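Long-range contacts in SPbeta prophage-derived uncharacterized protein YorR (PDB 3KB2), which is of unknown function but binds a guanosine nucleotide carrying an extra 3'-phosphate, with magnesium nearby, and may be a nucleoside monophosphate kinase of the thymidylate kinase type: residues A[4-9]-A[97-102]; A[29-34]-A[59-64]; A[87-92]-A[139-144]. All coordinates share one frame; numbering follows the deposited sequence.

Interaction 1: A[4-9]-A[97-102]; sequences IILEGP and KVVYLH
Strands 4-7 and 97-102 run side by side in the same direction at the centre of the sheet, with their axes 4.8 Å apart. Four backbone hydrogen bonds join them, donors alternating between strands: Ile5 N to Lys97 O (2.9 Å and almost perfectly straight, 179°), Val99 N to Ile5 O, Glu7 N to Val99 O and Leu101 N to Glu7 O. On one face Val99 and Leu6 stand side by side; Val99 CB sits 3.4 Å from Ile5 O and 3.6 Å from Leu6 CD2. Val99 CG1, anti to the backbone N (chi1 -178°), reaches Leu6 CD2 at 4.0 Å, while Val99 CG2 lies 3.9 Å from that same methyl and more loosely meets Ile4 CG2. Leu6 also packs on Ala18 of helix 14-25, and Val99 on Trp146 of strand 143-147. On the other face the edge of the Tyr100 ring meets Gly8 CA and Pro9 CD. Glycine suits position 8 because, at phi 137°, a side chain would jam against the preceding carbonyl O and clash with Leu101 O, just where the chain bends into the P-loop. Ser66 OG and Phe63 N satisfy OE1 of buried Glu7, which would be expected to steady an ionised carboxylate.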
loop_
_atom_site.group_PDB
_atom_site.type_symbol
_atom_site.label_atom_id
_atom_site.label_comp_id
_atom_site.label_asym_id
_atom_site.label_seq_id
_atom_site.Cartn_x
_atom_site.Cartn_y
_atom_site.Cartn_z
ATOM N N ILE A 4 11.705 -17.240 17.020
ATOM C CA ILE A 4 10.768 -16.176 17.377
ATOM C C ILE A 4 10.121 -15.562 16.150
ATOM O O ILE A 4 10.796 -15.027 15.282
ATOM C CB ILE A 4 11.481 -15.070 18.176
ATOM C CG1 ILE A 4 12.220 -15.695 19.373
ATOM C CG2 ILE A 4 10.472 -14.040 18.649
ATOM C CD1 ILE A 4 13.083 -14.725 20.133
ATOM N N ILE A 5 8.802 -15.636 16.093
ATOM C CA ILE A 5 8.052 -15.101 14.965
ATOM C C ILE A 5 7.239 -13.875 15.386
ATOM O O ILE A 5 6.417 -13.942 16.310
ATOM C CB ILE A 5 7.118 -16.194 14.395
ATOM C CG1 ILE A 5 7.965 -17.379 13.903
ATOM C CG2 ILE A 5 6.302 -15.655 13.249
ATOM C CD1 ILE A 5 7.206 -18.672 13.836
ATOM N N LEU A 6 7.469 -12.758 14.704
ATOM C CA LEU A 6 6.774 -11.504 15.002
ATOM C C LEU A 6 5.730 -11.190 13.943
ATOM O O LEU A 6 6.053 -10.986 12.779
ATOM C CB LEU A 6 7.792 -10.367 15.091
ATOM C CG LEU A 6 8.882 -10.663 16.124
ATOM C CD1 LEU A 6 9.919 -9.557 16.124
ATOM C CD2 LEU A 6 8.239 -10.796 17.513
ATOM N N GLU A 7 4.473 -11.147 14.358
ATOM C CA GLU A 7 3.386 -10.878 13.436
ATOM C C GLU A 7 2.525 -9.737 13.935
ATOM O O GLU A 7 2.549 -9.391 15.115
ATOM C CB GLU A 7 2.527 -12.136 13.248
ATOM C CG GLU A 7 3.248 -13.288 12.563
ATOM C CD GLU A 7 3.347 -13.095 11.064
ATOM O OE1 GLU A 7 3.634 -11.958 10.631
ATOM O OE2 GLU A 7 3.151 -14.078 10.312
ATOM N N GLY A 8 1.757 -9.161 13.024
ATOM C CA GLY A 8 0.891 -8.062 13.391
ATOM C C GLY A 8 0.930 -6.967 12.348
ATOM O O GLY A 8 1.836 -6.930 11.504
ATOM N N PRO A 9 -0.056 -6.057 12.380
ATOM C CA PRO A 9 -0.148 -4.940 11.440
ATOM C C PRO A 9 1.029 -3.981 11.592
ATOM O O PRO A 9 1.800 -4.074 12.550
ATOM C CB PRO A 9 -1.468 -4.282 11.824
ATOM C CG PRO A 9 -1.521 -4.519 13.317
ATOM C CD PRO A 9 -1.138 -5.980 13.380
ATOM N N LYS A 97 7.978 -19.593 18.868
ATOM C CA LYS A 97 7.327 -18.689 19.806
ATOM C C LYS A 97 6.673 -17.683 18.869
ATOM O O LYS A 97 7.363 -16.874 18.238
ATOM C CB LYS A 97 8.353 -17.989 20.701
ATOM C CG LYS A 97 8.415 -18.514 22.134
ATOM C CD LYS A 97 8.720 -20.008 22.182
ATOM C CE LYS A 97 8.997 -20.482 23.608
ATOM N NZ LYS A 97 7.852 -20.253 24.531
ATOM N N VAL A 98 5.350 -17.763 18.754
ATOM C CA VAL A 98 4.603 -16.878 17.870
ATOM C C VAL A 98 4.111 -15.634 18.583
ATOM O O VAL A 98 3.275 -15.714 19.478
ATOM C CB VAL A 98 3.387 -17.590 17.252
ATOM C CG1 VAL A 98 2.697 -16.658 16.271
ATOM C CG2 VAL A 98 3.835 -18.855 16.554
ATOM N N VAL A 99 4.628 -14.482 18.178
ATOM C CA VAL A 99 4.230 -13.231 18.803
ATOM C C VAL A 99 3.303 -12.416 17.917
ATOM O O VAL A 99 3.556 -12.246 16.726
ATOM C CB VAL A 99 5.461 -12.389 19.148
ATOM C CG1 VAL A 99 5.042 -11.110 19.845
ATOM C CG2 VAL A 99 6.383 -13.186 20.008
ATOM N N TYR A 100 2.220 -11.924 18.504
ATOM C CA TYR A 100 1.248 -11.115 17.781
ATOM C C TYR A 100 1.230 -9.732 18.426
ATOM O O TYR A 100 0.767 -9.567 19.553
ATOM C CB TYR A 100 -0.146 -11.773 17.855
ATOM C CG TYR A 100 -1.304 -10.930 17.335
ATOM C CD1 TYR A 100 -1.149 -10.088 16.228
ATOM C CD2 TYR A 100 -2.564 -10.984 17.945
ATOM C CE1 TYR A 100 -2.217 -9.315 15.747
ATOM C CE2 TYR A 100 -3.637 -10.213 17.462
ATOM C CZ TYR A 100 -3.454 -9.383 16.368
ATOM O OH TYR A 100 -4.496 -8.607 15.893
ATOM N N LEU A 101 1.757 -8.745 17.720
ATOM C CA LEU A 101 1.771 -7.404 18.251
ATOM C C LEU A 101 0.675 -6.603 17.575
ATOM O O LEU A 101 0.615 -6.537 16.346
ATOM C CB LEU A 101 3.128 -6.753 18.008
ATOM C CG LEU A 101 4.339 -7.462 18.618
ATOM C CD1 LEU A 101 5.583 -6.599 18.428
ATOM C CD2 LEU A 101 4.106 -7.707 20.102
ATOM N N HIS A 102 -0.197 -5.994 18.373
ATOM C CA HIS A 102 -1.297 -5.210 17.815
ATOM C C HIS A 102 -1.519 -3.885 18.540
ATOM O O HIS A 102 -0.681 -3.440 19.329
ATOM C CB HIS A 102 -2.590 -6.033 17.862
ATOM C CG HIS A 102 -2.973 -6.467 19.243
ATOM N ND1 HIS A 102 -2.351 -7.511 19.893
ATOM C CD2 HIS A 102 -3.870 -5.959 20.120
ATOM C CE1 HIS A 102 -2.847 -7.626 21.111
ATOM N NE2 HIS A 102 -3.770 -6.697 21.275
#

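Interaction 2: A[29-34]-A[59-64]; sequences IIKGSS and IIDRFV
Two parallel strands at the edge of a P-loop kinase sheet, 29-31 and 58-61, meet here and run out into loops beside the magnesium site. Ile30 N donates to Ile59 O (2.9 Å) and Asp61 N to Ile30 O (2.8 Å), while Gly32 N reaches Asp61 O from above its carbonyl plane. Lys31 and Asp61 project from the same face side by side; the bent lysine chain lays CD 3.7 Å from Asp61 OD1, but NZ stays 5.1 Å from that oxygen. Instead NZ donates to a water that in turn donates to Ser33 O, a shared bridge suited to a long, flexible cation. Asp61 OD1 bonds Ser15 OG of the P-loop, and its side chain lies about 4 Å from the magnesium ion. Beyond Gly32, whose lack of a side chain allows the strands' loops to close up, Ser33 OG donates to Phe63 O (2.7 Å), a short polar reach that serine suits. The flat Phe63 ring is sandwiched between Ile60 CD1 and Val64 CG1. Helix 42-52 covers Ile30, Ser33 and Phe63, helix 14-25 lies against Ile29, Ile59 and Asp61, and strand 3-7 bonds the far edge of strand 58-61.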
loop_
_atom_site.group_PDB
_atom_site.type_symbol
_atom_site.label_atom_id
_atom_site.label_comp_id
_atom_site.label_asym_id
_atom_site.label_seq_id
_atom_site.Cartn_x
_atom_site.Cartn_y
_atom_site.Cartn_z
ATOM N N ILE A 29 18.154 -11.366 12.493
ATOM C CA ILE A 29 16.805 -10.931 12.141
ATOM C C ILE A 29 16.540 -11.156 10.649
ATOM O O ILE A 29 17.309 -10.704 9.798
ATOM C CB ILE A 29 16.608 -9.426 12.407
ATOM C CG1 ILE A 29 16.920 -9.094 13.864
ATOM C CG2 ILE A 29 15.175 -9.034 12.065
ATOM C CD1 ILE A 29 16.809 -7.604 14.189
ATOM N N ILE A 30 15.435 -11.821 10.333
ATOM C CA ILE A 30 15.080 -12.108 8.944
ATOM C C ILE A 30 13.627 -11.726 8.658
ATOM O O ILE A 30 12.738 -12.047 9.441
ATOM C CB ILE A 30 15.276 -13.621 8.647
ATOM C CG1 ILE A 30 16.763 -13.965 8.726
ATOM C CG2 ILE A 30 14.682 -13.992 7.287
ATOM C CD1 ILE A 30 17.042 -15.435 8.711
ATOM N N LYS A 31 13.394 -11.037 7.546
ATOM C CA LYS A 31 12.043 -10.649 7.150
ATOM C C LYS A 31 11.429 -11.858 6.452
ATOM O O LYS A 31 12.006 -12.379 5.505
ATOM C CB LYS A 31 12.095 -9.465 6.183
ATOM C CG LYS A 31 12.770 -8.231 6.746
ATOM C CD LYS A 31 11.902 -7.548 7.791
ATOM C CE LYS A 31 11.227 -6.288 7.243
ATOM N NZ LYS A 31 10.260 -6.547 6.127
ATOM N N GLY A 32 10.267 -12.302 6.917
ATOM C CA GLY A 32 9.641 -13.464 6.313
ATOM C C GLY A 32 8.817 -13.192 5.072
ATOM O O GLY A 32 9.149 -13.669 3.978
ATOM N N SER A 33 7.741 -12.431 5.241
ATOM C CA SER A 33 6.852 -12.103 4.130
ATOM C C SER A 33 7.429 -11.042 3.205
ATOM O O SER A 33 7.613 -9.886 3.582
ATOM C CB SER A 33 5.478 -11.658 4.651
ATOM O OG SER A 33 4.709 -12.782 5.066
ATOM N N SER A 34 7.712 -11.463 1.981
ATOM C CA SER A 34 8.270 -10.592 0.960
ATOM C C SER A 34 7.218 -10.360 -0.128
ATOM O O SER A 34 6.641 -11.305 -0.668
ATOM C CB SER A 34 9.518 -11.248 0.365
ATOM O OG SER A 34 9.955 -10.576 -0.795
ATOM N N ILE A 59 15.051 -14.525 14.560
ATOM C CA ILE A 59 13.829 -13.761 14.730
ATOM C C ILE A 59 13.265 -13.494 13.346
ATOM O O ILE A 59 13.951 -12.933 12.500
ATOM C CB ILE A 59 14.129 -12.424 15.414
ATOM C CG1 ILE A 59 14.735 -12.670 16.797
ATOM C CG2 ILE A 59 12.863 -11.589 15.491
ATOM C CD1 ILE A 59 15.459 -11.469 17.381
ATOM N N ILE A 60 12.026 -13.912 13.114
ATOM C CA ILE A 60 11.382 -13.718 11.821
ATOM C C ILE A 60 10.382 -12.562 11.918
ATOM O O ILE A 60 9.340 -12.682 12.568
ATOM C CB ILE A 60 10.655 -15.014 11.363
ATOM C CG1 ILE A 60 11.685 -16.144 11.197
ATOM C CG2 ILE A 60 9.876 -14.755 10.081
ATOM C CD1 ILE A 60 11.122 -17.468 10.709
ATOM N N ASP A 61 10.720 -11.442 11.285
ATOM C CA ASP A 61 9.885 -10.240 11.270
ATOM C C ASP A 61 8.844 -10.431 10.161
ATOM O O ASP A 61 9.133 -10.184 8.996
ATOM C CB ASP A 61 10.779 -9.017 10.988
ATOM C CG ASP A 61 10.061 -7.685 11.181
ATOM O OD1 ASP A 61 10.759 -6.656 11.173
ATOM O OD2 ASP A 61 8.824 -7.660 11.334
ATOM N N ARG A 62 7.650 -10.887 10.543
ATOM C CA ARG A 62 6.544 -11.165 9.622
ATOM C C ARG A 62 6.773 -12.521 8.958
ATOM O O ARG A 62 7.843 -12.777 8.402
ATOM C CB ARG A 62 6.418 -10.067 8.571
ATOM C CG ARG A 62 6.106 -8.718 9.181
ATOM C CD ARG A 62 5.151 -7.943 8.308
ATOM N NE ARG A 62 5.740 -7.672 7.007
ATOM C CZ ARG A 62 5.159 -6.933 6.072
ATOM N NH1 ARG A 62 3.966 -6.388 6.297
ATOM N NH2 ARG A 62 5.771 -6.739 4.910
ATOM N N PHE A 63 5.761 -13.384 9.007
ATOM C CA PHE A 63 5.903 -14.726 8.466
ATOM C C PHE A 63 4.636 -15.260 7.764
ATOM O O PHE A 63 3.969 -14.517 7.045
ATOM C CB PHE A 63 6.358 -15.635 9.629
ATOM C CG PHE A 63 6.972 -16.942 9.199
ATOM C CD1 PHE A 63 7.617 -17.068 7.971
ATOM C CD2 PHE A 63 6.915 -18.051 10.039
ATOM C CE1 PHE A 63 8.195 -18.283 7.591
ATOM C CE2 PHE A 63 7.490 -19.263 9.664
ATOM C CZ PHE A 63 8.127 -19.377 8.440
ATOM N N VAL A 64 4.323 -16.544 7.967
ATOM C CA VAL A 64 3.171 -17.192 7.335
ATOM C C VAL A 64 1.818 -16.551 7.631
ATOM O O VAL A 64 0.929 -16.576 6.788
ATOM C CB VAL A 64 3.072 -18.712 7.707
ATOM C CG1 VAL A 64 4.278 -19.477 7.159
ATOM C CG2 VAL A 64 2.982 -18.885 9.233
HETATM O O HOH W 1 8.588 -8.636 5.464
#

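Interaction 3: A[87-92]-A[139-144]; sequences FIEDKI and AGLHTY
A single hydrogen bond supplies the polar part of this contact between the C-terminal end of helix 82-92 and the loop that leads into strand 143-147. Gly140 N donates to Glu89 OE2 at 2.8 Å, with an N-H...O angle of 143°, and meets the oxygen from above the carboxylate plane. Glu89 suits the task by its length: CG is anti to the carbonyl carbon (chi1 -60°), and the chain stays extended beyond it, so the carboxylate is carried clear of the helix to the loop. Tyr65 OH bonds the same OE2, so two donors grip one oxygen of a largely buried acid, which would be expected to steady its negative charge. Glycine suits position 140 because its CA comes within 3.3 Å of Glu89 OE2, and a CB there would clash with Glu89 OE1.

The apolar part is carried by Leu141, which turns back toward the helix next to this bond. Its side chain and that of Glu89 run past one another antiparallel: Leu141 CG and CD1 both rest 4.0 Å from Glu89 CB, so the methylene part of the acid serves as an apolar surface. Leu141 CD2 comes equally near Glu89 O. One turn on, Ile92 crosses Leu141 at about a right angle. Its CG1 sits between N and C, the most hindered of the three staggered positions (chi1 73°), and this torsion turns Ile92 CG1 to within 4.1 Å of Leu141 CD1. The forked end of leucine thus meets Glu89 with CG and both methyls, while CD1 also meets Ile92.

Tyr65, from helix 64-70, packs on both Ala139 and Leu141. Ile92 also touches Leu3 and Ile5 of strand 3-7, and Ile88 faces helix 42-52, so the loop after helix 122-137 joins the sheet's flank through helix 82-92.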
loop_
_atom_site.group_PDB
_atom_site.type_symbol
_atom_site.label_atom_id
_atom_site.label_comp_id
_atom_site.label_asym_id
_atom_site.label_seq_id
_atom_site.Cartn_x
_atom_site.Cartn_y
_atom_site.Cartn_z
ATOM N N PHE A 87 1.498 -27.752 7.604
ATOM C CA PHE A 87 2.781 -28.442 7.530
ATOM C C PHE A 87 3.874 -27.620 8.209
ATOM O O PHE A 87 4.663 -28.145 8.985
ATOM C CB PHE A 87 3.129 -28.708 6.060
ATOM C CG PHE A 87 4.469 -29.342 5.849
ATOM C CD1 PHE A 87 5.598 -28.560 5.655
ATOM C CD2 PHE A 87 4.602 -30.723 5.832
ATOM C CE1 PHE A 87 6.845 -29.144 5.445
ATOM C CE2 PHE A 87 5.845 -31.319 5.622
ATOM C CZ PHE A 87 6.970 -30.525 5.428
ATOM N N ILE A 88 3.912 -26.324 7.924
ATOM C CA ILE A 88 4.923 -25.443 8.517
ATOM C C ILE A 88 4.790 -25.333 10.031
ATOM O O ILE A 88 5.789 -25.295 10.743
ATOM C CB ILE A 88 4.856 -24.037 7.905
ATOM C CG1 ILE A 88 5.259 -24.115 6.431
ATOM C CG2 ILE A 88 5.776 -23.094 8.645
ATOM C CD1 ILE A 88 4.981 -22.839 5.678
ATOM N N GLU A 89 3.555 -25.287 10.517
ATOM C CA GLU A 89 3.307 -25.194 11.951
ATOM C C GLU A 89 3.820 -26.435 12.676
ATOM O O GLU A 89 4.526 -26.339 13.678
ATOM C CB GLU A 89 1.812 -25.022 12.211
ATOM C CG GLU A 89 1.234 -23.767 11.574
ATOM C CD GLU A 89 -0.234 -23.602 11.867
ATOM O OE1 GLU A 89 -0.996 -24.553 11.588
ATOM O OE2 GLU A 89 -0.630 -22.524 12.364
ATOM N N ASP A 90 3.461 -27.606 12.168
ATOM C CA ASP A 90 3.901 -28.846 12.787
ATOM C C ASP A 90 5.428 -28.911 12.782
ATOM O O ASP A 90 6.057 -29.397 13.723
ATOM C CB ASP A 90 3.325 -30.044 12.027
ATOM C CG ASP A 90 3.858 -31.368 12.542
ATOM O OD1 ASP A 90 3.496 -31.767 13.672
ATOM O OD2 ASP A 90 4.648 -32.007 11.818
ATOM N N LYS A 91 6.023 -28.398 11.721
ATOM C CA LYS A 91 7.465 -28.420 11.595
ATOM C C LYS A 91 8.247 -27.555 12.613
ATOM O O LYS A 91 9.408 -27.849 12.915
ATOM C CB LYS A 91 7.833 -28.032 10.164
ATOM C CG LYS A 91 9.312 -28.054 9.868
ATOM C CD LYS A 91 9.573 -27.886 8.389
ATOM C CE LYS A 91 11.062 -27.857 8.139
ATOM N NZ LYS A 91 11.426 -27.999 6.713
ATOM N N ILE A 92 7.622 -26.511 13.154
ATOM C CA ILE A 92 8.307 -25.626 14.098
ATOM C C ILE A 92 7.591 -25.462 15.432
ATOM O O ILE A 92 7.951 -24.597 16.227
ATOM C CB ILE A 92 8.471 -24.221 13.494
ATOM C CG1 ILE A 92 7.112 -23.514 13.470
ATOM C CG2 ILE A 92 9.041 -24.328 12.074
ATOM C CD1 ILE A 92 7.129 -22.117 12.890
ATOM N N ALA A 139 -4.720 -19.510 14.483
ATOM C CA ALA A 139 -3.381 -20.073 14.394
ATOM C C ALA A 139 -3.360 -21.472 14.990
ATOM O O ALA A 139 -3.981 -21.725 16.023
ATOM C CB ALA A 139 -2.394 -19.185 15.126
ATOM N N GLY A 140 -2.651 -22.378 14.324
ATOM C CA GLY A 140 -2.544 -23.742 14.806
ATOM C C GLY A 140 -1.460 -23.859 15.864
ATOM O O GLY A 140 -1.191 -24.941 16.387
ATOM N N LEU A 141 -0.828 -22.733 16.175
ATOM C CA LEU A 141 0.225 -22.685 17.178
ATOM C C LEU A 141 -0.184 -21.713 18.266
ATOM O O LEU A 141 -0.913 -20.759 18.008
ATOM C CB LEU A 141 1.541 -22.211 16.553
ATOM C CG LEU A 141 2.328 -23.221 15.721
ATOM C CD1 LEU A 141 3.404 -22.520 14.907
ATOM C CD2 LEU A 141 2.941 -24.250 16.648
ATOM N N HIS A 142 0.282 -21.968 19.484
ATOM C CA HIS A 142 -0.002 -21.103 20.620
ATOM C C HIS A 142 0.624 -19.767 20.254
ATOM O O HIS A 142 1.689 -19.739 19.641
ATOM C CB HIS A 142 0.662 -21.668 21.882
ATOM C CG HIS A 142 0.320 -20.926 23.138
ATOM N ND1 HIS A 142 0.787 -19.657 23.408
ATOM C CD2 HIS A 142 -0.451 -21.275 24.196
ATOM C CE1 HIS A 142 0.317 -19.256 24.576
ATOM N NE2 HIS A 142 -0.437 -20.219 25.075
ATOM N N THR A 143 -0.027 -18.667 20.626
ATOM C CA THR A 143 0.488 -17.337 20.313
ATOM C C THR A 143 0.437 -16.403 21.525
ATOM O O THR A 143 -0.386 -16.581 22.416
ATOM C CB THR A 143 -0.309 -16.708 19.144
ATOM O OG1 THR A 143 -1.668 -16.495 19.545
ATOM C CG2 THR A 143 -0.309 -17.643 17.942
ATOM N N TYR A 144 1.337 -15.427 21.564
ATOM C CA TYR A 144 1.368 -14.459 22.654
ATOM C C TYR A 144 1.130 -13.094 22.035
ATOM O O TYR A 144 1.791 -12.724 21.064
ATOM C CB TYR A 144 2.720 -14.454 23.372
ATOM C CG TYR A 144 3.250 -15.813 23.746
ATOM C CD1 TYR A 144 3.974 -16.565 22.827
ATOM C CD2 TYR A 144 3.051 -16.337 25.025
ATOM C CE1 TYR A 144 4.497 -17.799 23.163
ATOM C CE2 TYR A 144 3.569 -17.579 25.375
ATOM C CZ TYR A 144 4.295 -18.303 24.435
ATOM O OH TYR A 144 4.833 -19.531 24.756
#

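Overall arrangement
All three contacts belong to or border one parallel sheet, ordered 29-31, 58-61, 3-7, 96-102, 143-147, the 2-3-1-4-5 topology of P-loop nucleoside monophosphate kinases. Interaction 1 forms its centre; interaction 2, centred about 10 Å away, adds the outer pair, united with it by backbone bonds from Ile4 to Ile60 and Leu6 to Arg62, and is nested along the chain within the loop interaction 1 closes. Interaction 3 alternates with interaction 1, about 12 Å off, its Tyr144 bonding to Val98 and Tyr100. It follows interaction 2 in series, about 15 Å away, with Val64 packing on Ile88. Leu101 lies near the nucleotide and Asp61 near magnesium, so interactions 1 and 2 border that site, whereas interaction 3 packs the sheet's flank.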